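Local coordinates for protein tapirin (Caldicellulosiruptor kristjanssonii, PDB 6N2B) that probably anchors cells to cellulose, its C-terminal domain folding as a calcium-binding beta-helix, at residues F215-K220 and G238-I243; I256-G261 and V277-P282; L204-V209 and Y531-S536. All blocks are in the same frame, centred on the assembly; numbering follows the deposited sequence.

Interaction 1 of 3, residues F215-K220 and G238-I243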
ATOM      1  N   PHE A 215      -9.365   0.735   3.565  1.00 28.15           N
ATOM      2  CA  PHE A 215      -8.640  -0.515   3.815  1.00 22.51           C
ATOM      3  C   PHE A 215      -7.901  -0.359   5.138  1.00 22.35           C
ATOM      4  O   PHE A 215      -6.872   0.315   5.208  1.00 25.77           O
ATOM      5  CB  PHE A 215      -7.675  -0.853   2.692  1.00 15.07           C
ATOM      6  CG  PHE A 215      -6.761  -1.993   3.015  1.00 21.10           C
ATOM      7  CD1 PHE A 215      -7.270  -3.204   3.447  1.00 23.10           C
ATOM      8  CD2 PHE A 215      -5.394  -1.859   2.883  1.00 17.06           C
ATOM      9  CE1 PHE A 215      -6.430  -4.253   3.738  1.00 21.04           C
ATOM     10  CE2 PHE A 215      -4.551  -2.903   3.179  1.00 16.11           C
ATOM     11  CZ  PHE A 215      -5.063  -4.101   3.608  1.00 22.23           C
ATOM     12  N   LEU A 216      -8.430  -0.978   6.187  1.00 22.86           N
ATOM     13  CA  LEU A 216      -7.825  -0.909   7.513  1.00 25.03           C
ATOM     14  C   LEU A 216      -7.422  -2.312   7.930  1.00 25.73           C
ATOM     15  O   LEU A 216      -8.215  -3.034   8.559  1.00 24.56           O
ATOM     16  CB  LEU A 216      -8.781  -0.290   8.525  1.00 27.54           C
ATOM     17  CG  LEU A 216      -9.411   1.014   8.004  1.00 28.10           C
ATOM     18  CD1 LEU A 216     -10.854   1.216   8.482  1.00 41.07           C
ATOM     19  CD2 LEU A 216      -8.549   2.176   8.355  1.00 31.86           C
ATOM     20  N   PRO A 217      -6.196  -2.722   7.617  1.00 25.02           N
ATOM     21  CA  PRO A 217      -5.751  -4.072   7.965  1.00 24.94           C
ATOM     22  C   PRO A 217      -5.496  -4.206   9.455  1.00 32.53           C
ATOM     23  O   PRO A 217      -5.368  -3.226  10.199  1.00 25.89           O
ATOM     24  CB  PRO A 217      -4.447  -4.234   7.170  1.00 18.91           C
ATOM     25  CG  PRO A 217      -3.914  -2.879   7.057  1.00 19.19           C
ATOM     26  CD  PRO A 217      -5.131  -1.959   6.931  1.00 19.88           C
ATOM     27  N   ASN A 218      -5.430  -5.459   9.876  1.00 23.51           N
ATOM     28  CA  ASN A 218      -5.118  -5.797  11.244  1.00 21.52           C
ATOM     29  C   ASN A 218      -3.636  -5.584  11.528  1.00 24.41           C
ATOM     30  O   ASN A 218      -2.788  -5.559  10.628  1.00 25.85           O
ATOM     31  CB  ASN A 218      -5.469  -7.260  11.502  1.00 20.42           C
ATOM     32  CG  ASN A 218      -4.849  -8.174  10.466  1.00 19.64           C
ATOM     33  OD1 ASN A 218      -5.287  -8.204   9.328  1.00 27.65           O
ATOM     34  ND2 ASN A 218      -3.796  -8.891  10.845  1.00 24.56           N
ATOM     35  N   TYR A 219      -3.329  -5.467  12.812  1.00 26.30           N
ATOM     36  CA  TYR A 219      -1.958  -5.589  13.289  1.00 31.98           C
ATOM     37  C   TYR A 219      -1.317  -6.885  12.802  1.00 25.40           C
ATOM     38  O   TYR A 219      -1.922  -7.956  12.888  1.00 28.97           O
ATOM     39  CB  TYR A 219      -1.974  -5.554  14.813  1.00 33.17           C
ATOM     40  CG  TYR A 219      -0.631  -5.675  15.472  1.00 33.19           C
ATOM     41  CD1 TYR A 219       0.238  -4.592  15.506  1.00 24.15           C
ATOM     42  CD2 TYR A 219      -0.249  -6.860  16.096  1.00 27.03           C
ATOM     43  CE1 TYR A 219       1.455  -4.689  16.126  1.00 33.73           C
ATOM     44  CE2 TYR A 219       0.965  -6.968  16.719  1.00 31.10           C
ATOM     45  CZ  TYR A 219       1.823  -5.878  16.735  1.00 37.05           C
ATOM     46  OH  TYR A 219       3.055  -5.968  17.354  1.00 34.39           O
ATOM     47  N   LYS A 220      -0.078  -6.784  12.312  1.00 31.27           N
ATOM     48  CA  LYS A 220       0.637  -7.912  11.713  1.00 28.92           C
ATOM     49  C   LYS A 220      -0.032  -8.354  10.415  1.00 27.07           C
ATOM     50  O   LYS A 220      -0.776  -9.338  10.376  1.00 29.10           O
ATOM     51  CB  LYS A 220       0.737  -9.082  12.698  1.00 29.32           C
ATOM     52  CG  LYS A 220       2.127  -9.308  13.223  1.00 44.33           C
ATOM     53  CD  LYS A 220       2.959 -10.115  12.212  1.00 56.34           C
ATOM     54  CE  LYS A 220       4.365 -10.446  12.739  1.00 62.05           C
ATOM     55  NZ  LYS A 220       5.408  -9.452  12.329  1.00 67.04           N
ATOM     56  N   GLY A 238       0.179  -1.062  12.761  1.00 27.66           N
ATOM     57  CA  GLY A 238       1.406  -1.630  13.276  1.00 25.40           C
ATOM     58  C   GLY A 238       1.753  -2.931  12.581  1.00 27.63           C
ATOM     59  O   GLY A 238       0.876  -3.687  12.138  1.00 30.93           O
ATOM     60  N   GLU A 239       3.060  -3.190  12.470  1.00 23.87           N
ATOM     61  CA  GLU A 239       3.595  -4.408  11.859  1.00 26.64           C
ATOM     62  C   GLU A 239       3.002  -4.655  10.477  1.00 28.53           C
ATOM     63  O   GLU A 239       2.670  -5.788  10.115  1.00 27.94           O
ATOM     64  CB  GLU A 239       3.364  -5.631  12.751  1.00 27.36           C
ATOM     65  CG  GLU A 239       4.127  -5.630  14.055  1.00 29.54           C
ATOM     66  CD  GLU A 239       5.629  -5.695  13.877  1.00 32.06           C
ATOM     67  OE1 GLU A 239       6.099  -6.238  12.846  1.00 30.36           O
ATOM     68  OE2 GLU A 239       6.336  -5.206  14.788  1.00 34.60           O
ATOM     69  N   PHE A 240       2.843  -3.588   9.702  1.00 23.50           N
ATOM     70  CA  PHE A 240       2.346  -3.722   8.342  1.00 22.89           C
ATOM     71  C   PHE A 240       3.523  -3.853   7.382  1.00 20.71           C
ATOM     72  O   PHE A 240       4.446  -3.040   7.418  1.00 24.15           O
ATOM     73  CB  PHE A 240       1.473  -2.530   7.962  1.00 21.48           C
ATOM     74  CG  PHE A 240       1.027  -2.558   6.536  1.00 21.02           C
ATOM     75  CD1 PHE A 240      -0.086  -3.294   6.164  1.00 26.46           C
ATOM     76  CD2 PHE A 240       1.732  -1.880   5.562  1.00 18.00           C
ATOM     77  CE1 PHE A 240      -0.497  -3.335   4.840  1.00 27.80           C
ATOM     78  CE2 PHE A 240       1.332  -1.917   4.249  1.00 18.79           C
ATOM     79  CZ  PHE A 240       0.218  -2.645   3.882  1.00 19.19           C
ATOM     80  N   LYS A 241       3.497  -4.879   6.533  1.00 24.53           N
ATOM     81  CA  LYS A 241       4.602  -5.140   5.615  1.00 19.94           C
ATOM     82  C   LYS A 241       4.085  -5.402   4.207  1.00 23.57           C
ATOM     83  O   LYS A 241       3.165  -6.201   4.005  1.00 21.80           O
ATOM     84  CB  LYS A 241       5.452  -6.315   6.084  1.00 13.32           C
ATOM     85  CG  LYS A 241       6.344  -5.959   7.237  1.00 21.20           C
ATOM     86  CD  LYS A 241       6.801  -7.201   7.972  1.00 36.84           C
ATOM     87  CE  LYS A 241       8.145  -7.004   8.631  1.00 36.78           C
ATOM     88  NZ  LYS A 241       8.104  -5.886   9.614  1.00 54.50           N
ATOM     89  N   ALA A 242       4.688  -4.729   3.242  1.00 18.26           N
ATOM     90  CA  ALA A 242       4.465  -4.985   1.827  1.00 17.37           C
ATOM     91  C   ALA A 242       5.795  -5.441   1.231  1.00 20.03           C
ATOM     92  O   ALA A 242       6.734  -4.646   1.110  1.00 19.76           O
ATOM     93  CB  ALA A 242       3.937  -3.728   1.144  1.00 14.90           C
ATOM     94  N   ILE A 243       5.901  -6.715   0.882  1.00 14.55           N
ATOM     95  CA  ILE A 243       7.147  -7.267   0.354  1.00 18.51           C
ATOM     96  C   ILE A 243       6.961  -7.571  -1.125  1.00 16.19           C
ATOM     97  O   ILE A 243       6.152  -8.431  -1.491  1.00 24.74           O
ATOM     98  CB  ILE A 243       7.580  -8.530   1.110  1.00 17.60           C
ATOM     99  CG1 ILE A 243       7.685  -8.254   2.604  1.00 24.18           C
ATOM    100  CG2 ILE A 243       8.903  -9.031   0.577  1.00 15.92           C
ATOM    101  CD1 ILE A 243       7.900  -9.519   3.415  1.00 25.32           C
TER
HETATM  102  O   HOH W   1      -1.767  -2.917  10.413  1.00 31.30           O
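Glu-239, Lys-220 and Tyr-219 carry this contact, where two successive coils of the beta-helix lie side by side. The loop 215-220 here meets the start of strand 240-250. Glu-239 CB sits over one face of the Tyr-219 ring, 4.0 Å above its plane and offset toward the rim. Its CG lies 3.5 Å from Tyr-219 OH. Tyr-219 CG is anti to the backbone N (chi1 180°), which sends the side chain out alongside Glu-239. The two side chains point in the same direction, with ring and carboxylate planes 83° apart.

Lys-220 also runs alongside Glu-239, and bends at chi2 and chi4. Its NZ makes a weak bond of 3.3 Å to Glu-239 OE1, as part of a salt bridge. Lys-241 NZ lies near the same oxygen as a long salt bridge, so the three form a loose network. Glu-239 OE2 turns to Asn-285 ND2. Both carboxylate oxygens thus have partners, which probably favours the ionised form. Lys-220 NZ also bonds a glycerol, probably from the crystallisation liquor.

The backbones are joined from Lys-220 N to Gly-238 O at 3.2 Å, with a nearly straight N-H...O angle of 163°. A water donates to this same oxygen and to Asn-218 O, bridging the two segments. The buried Phe-240 packs against the loop, and also on Phe-221 and Ile-264 of neighbouring strands. Pro-217 crosses it at about a right angle, its CG 4.0 Å from Phe-240 CD1. Pro-217 CD lies over the centre of the Phe-215 ring, 3.8 Å above its plane.

Interaction 2 of 3, residues I256-G261 and V277-P282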
ATOM      1  N   ILE A 256      -2.278   6.496   6.366  1.00 29.44           N
ATOM      2  CA  ILE A 256      -1.696   6.679   7.687  1.00 24.87           C
ATOM      3  C   ILE A 256      -1.078   5.358   8.098  1.00 24.01           C
ATOM      4  O   ILE A 256      -1.789   4.372   8.317  1.00 26.28           O
ATOM      5  CB  ILE A 256      -2.738   7.135   8.712  1.00 22.86           C
ATOM      6  CG1 ILE A 256      -3.587   8.297   8.152  1.00 31.65           C
ATOM      7  CG2 ILE A 256      -2.055   7.460  10.028  1.00 28.21           C
ATOM      8  CD1 ILE A 256      -2.860   9.634   7.981  1.00 34.92           C
ATOM      9  N   VAL A 257       0.242   5.335   8.216  1.00 27.13           N
ATOM     10  CA  VAL A 257       0.968   4.165   8.697  1.00 26.29           C
ATOM     11  C   VAL A 257       1.347   4.431  10.152  1.00 26.35           C
ATOM     12  O   VAL A 257       2.161   5.315  10.433  1.00 30.11           O
ATOM     13  CB  VAL A 257       2.198   3.879   7.829  1.00 22.45           C
ATOM     14  CG1 VAL A 257       3.033   2.755   8.434  1.00 26.27           C
ATOM     15  CG2 VAL A 257       1.767   3.548   6.401  1.00 15.87           C
ATOM     16  N   ASN A 258       0.754   3.677  11.080  1.00 24.06           N
ATOM     17  CA  ASN A 258       0.968   3.861  12.511  1.00 27.10           C
ATOM     18  C   ASN A 258       1.865   2.767  13.075  1.00 30.12           C
ATOM     19  O   ASN A 258       2.059   1.712  12.461  1.00 31.57           O
ATOM     20  CB  ASN A 258      -0.360   3.866  13.271  1.00 24.87           C
ATOM     21  CG  ASN A 258      -1.167   5.134  13.040  1.00 33.31           C
ATOM     22  OD1 ASN A 258      -0.617   6.224  12.870  1.00 35.04           O
ATOM     23  ND2 ASN A 258      -2.487   4.994  13.035  1.00 31.05           N
ATOM     24  N   GLY A 259       2.409   3.034  14.271  1.00 17.13           N
ATOM     25  CA  GLY A 259       3.234   2.072  14.985  1.00 20.60           C
ATOM     26  C   GLY A 259       4.585   1.837  14.325  1.00 26.14           C
ATOM     27  O   GLY A 259       5.003   2.552  13.413  1.00 19.41           O
ATOM     28  N   GLY A 260       5.266   0.791  14.806  1.00 26.69           N
ATOM     29  CA  GLY A 260       6.564   0.403  14.303  1.00 20.22           C
ATOM     30  C   GLY A 260       6.561  -0.935  13.575  1.00 24.37           C
ATOM     31  O   GLY A 260       5.540  -1.583  13.378  1.00 23.57           O
ATOM     32  N   GLY A 261       7.761  -1.351  13.177  1.00 27.91           N
ATOM     33  CA  GLY A 261       7.909  -2.618  12.493  1.00 26.57           C
ATOM     34  C   GLY A 261       7.295  -2.670  11.118  1.00 32.77           C
ATOM     35  O   GLY A 261       7.119  -3.763  10.566  1.00 27.85           O
ATOM     36  N   VAL A 277       1.451   9.599   5.706  1.00 19.97           N
ATOM     37  CA  VAL A 277       1.999   9.904   7.018  1.00 24.51           C
ATOM     38  C   VAL A 277       2.512   8.617   7.639  1.00 24.34           C
ATOM     39  O   VAL A 277       1.728   7.704   7.914  1.00 30.18           O
ATOM     40  CB  VAL A 277       0.963  10.565   7.948  1.00 29.33           C
ATOM     41  CG1 VAL A 277       1.593  10.938   9.270  1.00 19.74           C
ATOM     42  CG2 VAL A 277       0.379  11.800   7.302  1.00 30.34           C
ATOM     43  N   PHE A 278       3.821   8.537   7.854  1.00 24.26           N
ATOM     44  CA  PHE A 278       4.388   7.566   8.781  1.00 25.14           C
ATOM     45  C   PHE A 278       4.423   8.220  10.152  1.00 28.39           C
ATOM     46  O   PHE A 278       5.162   9.182  10.366  1.00 29.84           O
ATOM     47  CB  PHE A 278       5.780   7.137   8.350  1.00 21.42           C
ATOM     48  CG  PHE A 278       5.781   6.198   7.206  1.00 23.65           C
ATOM     49  CD1 PHE A 278       5.649   6.668   5.916  1.00 19.90           C
ATOM     50  CD2 PHE A 278       5.912   4.834   7.414  1.00 27.07           C
ATOM     51  CE1 PHE A 278       5.651   5.796   4.848  1.00 19.27           C
ATOM     52  CE2 PHE A 278       5.920   3.960   6.350  1.00 24.30           C
ATOM     53  CZ  PHE A 278       5.792   4.447   5.062  1.00 19.54           C
ATOM     54  N   ASN A 279       3.630   7.699  11.082  1.00 29.37           N
ATOM     55  CA  ASN A 279       3.361   8.449  12.299  1.00 32.40           C
ATOM     56  C   ASN A 279       4.502   8.391  13.305  1.00 29.80           C
ATOM     57  O   ASN A 279       4.684   9.337  14.078  1.00 29.11           O
ATOM     58  CB  ASN A 279       2.083   7.941  12.938  1.00 34.04           C
ATOM     59  CG  ASN A 279       1.230   9.059  13.432  1.00 42.73           C
ATOM     60  OD1 ASN A 279       0.672   9.813  12.633  1.00 33.72           O
ATOM     61  ND2 ASN A 279       1.128   9.196  14.754  1.00 62.83           N
ATOM     62  N   GLY A 280       5.260   7.304  13.327  1.00 27.76           N
ATOM     63  CA  GLY A 280       6.361   7.209  14.261  1.00 32.80           C
ATOM     64  C   GLY A 280       6.659   5.816  14.771  1.00 31.81           C
ATOM     65  O   GLY A 280       5.774   5.100  15.250  1.00 28.79           O
ATOM     66  N   ALA A 281       7.928   5.436  14.699  1.00 29.90           N
ATOM     67  CA  ALA A 281       8.374   4.131  15.134  1.00 33.43           C
ATOM     68  C   ALA A 281       9.341   4.246  16.306  1.00 36.54           C
ATOM     69  O   ALA A 281      10.138   5.188  16.363  1.00 40.12           O
ATOM     70  CB  ALA A 281       9.063   3.384  13.985  1.00 28.29           C
ATOM     71  N   PRO A 282       9.265   3.326  17.266  1.00 38.16           N
ATOM     72  CA  PRO A 282      10.321   3.214  18.275  1.00 28.73           C
ATOM     73  C   PRO A 282      11.644   2.841  17.633  1.00 37.79           C
ATOM     74  O   PRO A 282      11.687   2.074  16.668  1.00 40.68           O
ATOM     75  CB  PRO A 282       9.824   2.084  19.180  1.00 33.31           C
ATOM     76  CG  PRO A 282       8.369   2.045  18.971  1.00 36.70           C
ATOM     77  CD  PRO A 282       8.130   2.440  17.553  1.00 32.84           C
TER
HETATM   78  O   HOH W   2       4.460   4.564  11.958  1.00 17.96           O
HETATM   79  O   HOH W   3       3.034   5.771  14.963  1.00 36.40           O
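Val-257 O is held by two donors: Asn-279 N at 2.9 Å and a water at 2.9 Å. Two residues before Asn-279, Val-277 O accepts from Val-257 N at 2.8 Å. Both backbone bonds are nearly straight, with N-H...O angles of 167°. They form the ladder between strands 254-257 and 275-278, which pair in parallel, Ile-256 with Val-277 and Val-257 with Phe-278. This is the stacking of successive coils on one face of a beta-helix.

Apolar side chains stack on each side of the sheet. Val-257 and Phe-278 lie side by side and point the same way. Val-257 CB stands over the Phe-278 ring as a CH-pi contact, 4.2 Å from its centroid. Val-257 CG1 is anti to the backbone N (chi1 174°) and touches Phe-278 CD2. Tyr-309 meets the Phe-278 ring edge-to-face. On the other face of the sheet Ile-256 CD1 reaches Val-277 CB at 3.9 Å.

Beyond the strands the two segments keep running together, with Asn-258 beside Asn-279. Their amide planes are 85° apart, and Asn-258 OD1 faces Asn-279 CB. Here waters replace direct backbone bonds. One accepts from Gly-259 N and donates to Gly-280 O at 2.8 Å. The water on Val-257 O also accepts from Gly-280 N, at 3.2 Å. Farther on, Ala-281 CB rests on Gly-260 CA. The chemistry therefore changes along the contact: direct amide bonds and apolar stacking hold the strands, while bridging water satisfies polar backbone groups at the turn.

Interaction 3 of 3, residues L204-V209 and Y531-S536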
ATOM      1  N   LEU A 204      -7.614  -4.889 -12.466  1.00 17.94           N
ATOM      2  CA  LEU A 204      -8.141  -5.321 -11.175  1.00 17.61           C
ATOM      3  C   LEU A 204      -7.489  -6.615 -10.701  1.00 23.71           C
ATOM      4  O   LEU A 204      -7.263  -6.800  -9.502  1.00 22.37           O
ATOM      5  CB  LEU A 204      -9.661  -5.485 -11.255  1.00 22.29           C
ATOM      6  CG  LEU A 204     -10.410  -6.227 -10.141  1.00 20.29           C
ATOM      7  CD1 LEU A 204     -10.694  -5.333  -8.940  1.00 14.54           C
ATOM      8  CD2 LEU A 204     -11.701  -6.756 -10.695  1.00 21.09           C
ATOM      9  N   PHE A 205      -7.165  -7.515 -11.623  1.00 22.65           N
ATOM     10  CA  PHE A 205      -6.631  -8.816 -11.240  1.00 23.54           C
ATOM     11  C   PHE A 205      -5.146  -8.789 -10.909  1.00 25.75           C
ATOM     12  O   PHE A 205      -4.583  -9.846 -10.593  1.00 26.10           O
ATOM     13  CB  PHE A 205      -6.940  -9.831 -12.346  1.00 27.92           C
ATOM     14  CG  PHE A 205      -8.412 -10.001 -12.560  1.00 33.25           C
ATOM     15  CD1 PHE A 205      -9.170 -10.738 -11.663  1.00 26.33           C
ATOM     16  CD2 PHE A 205      -9.058  -9.343 -13.589  1.00 26.96           C
ATOM     17  CE1 PHE A 205     -10.537 -10.859 -11.818  1.00 25.65           C
ATOM     18  CE2 PHE A 205     -10.418  -9.450 -13.737  1.00 25.83           C
ATOM     19  CZ  PHE A 205     -11.160 -10.216 -12.851  1.00 28.41           C
ATOM     20  N   GLU A 206      -4.509  -7.614 -10.965  1.00 22.09           N
ATOM     21  CA  GLU A 206      -3.157  -7.437 -10.458  1.00 21.68           C
ATOM     22  C   GLU A 206      -3.124  -7.195  -8.950  1.00 21.74           C
ATOM     23  O   GLU A 206      -2.067  -7.336  -8.329  1.00 27.09           O
ATOM     24  CB  GLU A 206      -2.475  -6.289 -11.215  1.00 21.42           C
ATOM     25  CG  GLU A 206      -1.337  -5.531 -10.474  1.00 26.84           C
ATOM     26  CD  GLU A 206      -0.096  -6.397 -10.153  1.00 36.61           C
ATOM     27  OE1 GLU A 206       0.087  -7.473 -10.770  1.00 36.49           O
ATOM     28  OE2 GLU A 206       0.690  -6.000  -9.258  1.00 27.30           O
ATOM     29  N   TYR A 207      -4.252  -6.905  -8.321  1.00 19.40           N
ATOM     30  CA  TYR A 207      -4.225  -6.454  -6.938  1.00 20.78           C
ATOM     31  C   TYR A 207      -4.287  -7.626  -5.959  1.00 20.88           C
ATOM     32  O   TYR A 207      -5.066  -8.570  -6.139  1.00 13.56           O
ATOM     33  CB  TYR A 207      -5.342  -5.437  -6.701  1.00 13.21           C
ATOM     34  CG  TYR A 207      -4.901  -4.144  -7.338  1.00 19.18           C
ATOM     35  CD1 TYR A 207      -5.041  -3.935  -8.715  1.00 14.06           C
ATOM     36  CD2 TYR A 207      -4.244  -3.174  -6.589  1.00 17.02           C
ATOM     37  CE1 TYR A 207      -4.592  -2.771  -9.310  1.00 13.97           C
ATOM     38  CE2 TYR A 207      -3.780  -2.006  -7.177  1.00 16.62           C
ATOM     39  CZ  TYR A 207      -3.950  -1.811  -8.534  1.00 18.01           C
ATOM     40  OH  TYR A 207      -3.474  -0.647  -9.098  1.00 17.13           O
ATOM     41  N   ALA A 208      -3.387  -7.589  -4.966  1.00 18.23           N
ATOM     42  CA  ALA A 208      -3.536  -8.445  -3.801  1.00 18.20           C
ATOM     43  C   ALA A 208      -4.644  -7.914  -2.898  1.00 21.12           C
ATOM     44  O   ALA A 208      -5.444  -8.689  -2.347  1.00 19.00           O
ATOM     45  CB  ALA A 208      -2.211  -8.542  -3.052  1.00 13.90           C
ATOM     46  N   VAL A 209      -4.732  -6.595  -2.769  1.00 13.59           N
ATOM     47  CA  VAL A 209      -5.810  -5.946  -2.040  1.00 17.54           C
ATOM     48  C   VAL A 209      -6.407  -4.889  -2.959  1.00 16.28           C
ATOM     49  O   VAL A 209      -5.727  -3.927  -3.330  1.00 19.23           O
ATOM     50  CB  VAL A 209      -5.326  -5.317  -0.720  1.00 14.23           C
ATOM     51  CG1 VAL A 209      -6.474  -4.664   0.024  1.00 13.89           C
ATOM     52  CG2 VAL A 209      -4.682  -6.353   0.151  1.00 10.71           C
ATOM     53  N   TYR A 531       0.046 -12.746  -2.860  1.00 18.67           N
ATOM     54  CA  TYR A 531      -0.722 -12.546  -4.087  1.00 15.13           C
ATOM     55  C   TYR A 531      -0.503 -13.708  -5.057  1.00 16.49           C
ATOM     56  O   TYR A 531       0.627 -14.159  -5.272  1.00 16.64           O
ATOM     57  CB  TYR A 531      -0.344 -11.210  -4.738  1.00 12.61           C
ATOM     58  CG  TYR A 531      -0.809 -11.071  -6.177  1.00 19.51           C
ATOM     59  CD1 TYR A 531      -2.126 -10.732  -6.476  1.00 14.80           C
ATOM     60  CD2 TYR A 531       0.075 -11.282  -7.239  1.00 14.08           C
ATOM     61  CE1 TYR A 531      -2.547 -10.608  -7.790  1.00 15.95           C
ATOM     62  CE2 TYR A 531      -0.327 -11.163  -8.539  1.00 11.08           C
ATOM     63  CZ  TYR A 531      -1.643 -10.832  -8.820  1.00 24.10           C
ATOM     64  OH  TYR A 531      -2.060 -10.715 -10.135  1.00 23.55           O
ATOM     65  N   LYS A 532      -1.595 -14.219  -5.611  1.00 15.29           N
ATOM     66  CA  LYS A 532      -1.549 -15.198  -6.696  1.00 17.10           C
ATOM     67  C   LYS A 532      -2.654 -14.851  -7.682  1.00 17.69           C
ATOM     68  O   LYS A 532      -3.836 -14.862  -7.320  1.00 19.09           O
ATOM     69  CB  LYS A 532      -1.716 -16.638  -6.187  1.00 14.59           C
ATOM     70  CG  LYS A 532      -0.592 -17.138  -5.276  1.00 15.46           C
ATOM     71  CD  LYS A 532       0.644 -17.586  -6.059  1.00 12.86           C
ATOM     72  CE  LYS A 532       1.816 -17.914  -5.132  1.00 13.25           C
ATOM     73  NZ  LYS A 532       3.000 -18.556  -5.807  1.00 11.33           N
ATOM     74  N   ARG A 533      -2.269 -14.507  -8.910  1.00 17.24           N
ATOM     75  CA  ARG A 533      -3.247 -14.144  -9.927  1.00 19.52           C
ATOM     76  C   ARG A 533      -4.214 -15.289 -10.183  1.00 17.02           C
ATOM     77  O   ARG A 533      -3.798 -16.445 -10.335  1.00 25.03           O
ATOM     78  CB  ARG A 533      -2.546 -13.769 -11.227  1.00 24.37           C
ATOM     79  CG  ARG A 533      -3.464 -13.102 -12.218  1.00 25.46           C
ATOM     80  CD  ARG A 533      -2.739 -12.776 -13.504  1.00 29.39           C
ATOM     81  NE  ARG A 533      -3.350 -11.607 -14.112  1.00 35.41           N
ATOM     82  CZ  ARG A 533      -2.915 -10.363 -13.937  1.00 43.76           C
ATOM     83  NH1 ARG A 533      -3.563  -9.355 -14.519  1.00 43.80           N
ATOM     84  NH2 ARG A 533      -1.835 -10.125 -13.185  1.00 42.30           N
ATOM     85  N   ALA A 534      -5.503 -14.961 -10.250  1.00 14.15           N
ATOM     86  CA  ALA A 534      -6.535 -15.981 -10.415  1.00 22.09           C
ATOM     87  C   ALA A 534      -6.556 -16.552 -11.829  1.00 17.83           C
ATOM     88  O   ALA A 534      -6.290 -15.854 -12.812  1.00 14.68           O
ATOM     89  CB  ALA A 534      -7.921 -15.407 -10.095  1.00 16.94           C
ATOM     90  N   GLY A 535      -6.908 -17.835 -11.918  1.00 18.63           N
ATOM     91  CA  GLY A 535      -7.225 -18.459 -13.188  1.00 17.03           C
ATOM     92  C   GLY A 535      -8.531 -17.932 -13.777  1.00 18.81           C
ATOM     93  O   GLY A 535      -9.253 -17.126 -13.184  1.00 19.87           O
ATOM     94  N   SER A 536      -8.848 -18.421 -14.975  1.00 15.13           N
ATOM     95  CA  SER A 536      -9.867 -17.740 -15.770  1.00 27.79           C
ATOM     96  C   SER A 536     -11.279 -18.009 -15.246  1.00 24.31           C
ATOM     97  O   SER A 536     -12.131 -17.111 -15.265  1.00 22.25           O
ATOM     98  CB  SER A 536      -9.722 -18.132 -17.239  1.00 19.48           C
ATOM     99  OG  SER A 536      -9.379 -19.488 -17.355  1.00 24.97           O
TER
HETATM  100  O   HOH W   4      -6.275 -11.772  -9.240  1.00 23.96           O
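Tyr-531 points its hydroxyl at the backbone of the 3-10 turn 204-206, and Arg-533 lays its guanidinium beside the same spot. Phe-205 O is the shared target. Tyr-531 OH donates to it at 2.7 Å, in the carbonyl plane and on a lone pair, with a C=O...O angle of 138°. The same oxygen lies at the edge of the Tyr-531 ring, in its plane. A water also donates to it at 2.9 Å, and makes a weak link to Ala-534 N.

The guanidinium meets this carbonyl by its flat side. Phe-205 O stands 3.7 Å above the plane of the Arg-533 guanidinium, over its centre. No hydrogen bond is made there, but the positive charge would probably polarise the carbonyl. The Arg-533 chain is extended from CG to NE and passes alongside this oxygen.

The Tyr-531 ring is held between backbone atoms. Glu-206 O lies over one face, 3.4 Å from Tyr-531 CE1. Arg-533 N lies over the opposite face, 3.7 Å above the plane. Tyr-207 O approaches at the edge. Tyr-531 CG is anti to the backbone N (chi1 165°), which directs the side chain toward segment 204-209. At its base, Tyr-531 CB packs on Ala-208 CB at 3.7 Å. The Glu-206 side chain crosses both Tyr-531 and Arg-533 at about a right angle. Its OE1 is 4.1 Å from Arg-533 NH2, beyond a salt bridge. Glu-206 OE2 instead bonds Ser-227 and Asn-246, and Arg-533 NH1 pairs with Asp-203.

The contact thus joins strands 207-211 and 526-531 of the beta-helix to helix 536-546. Phe-205 and Arg-533 both touch Glu-539 of that helix, and Phe-205 also packs on Ile-542 and Thr-543.

Interactions 1 and 2 follow each other along the chain, and their centres are about 11 Å apart. They touch directly: Glu-239 N probably bonds Gly-260 O, at 3.1 Å. This probable bond joins two neighbouring coils. Interaction 3 brings together residues more than 300 positions apart, so the other two lie within the chain it spans. Its centre is about 19 Å from that of interaction 1, and Phe-215 CE1 touches Val-209 CG1 at 3.7 Å. Interactions 2 and 3 lie on opposite sides of the chain's centre, with nearest atoms about 13 Å apart. All three are away from the calcium site formed by Asp-429, Val-431, Ala-433, Leu-436 and Glu-465.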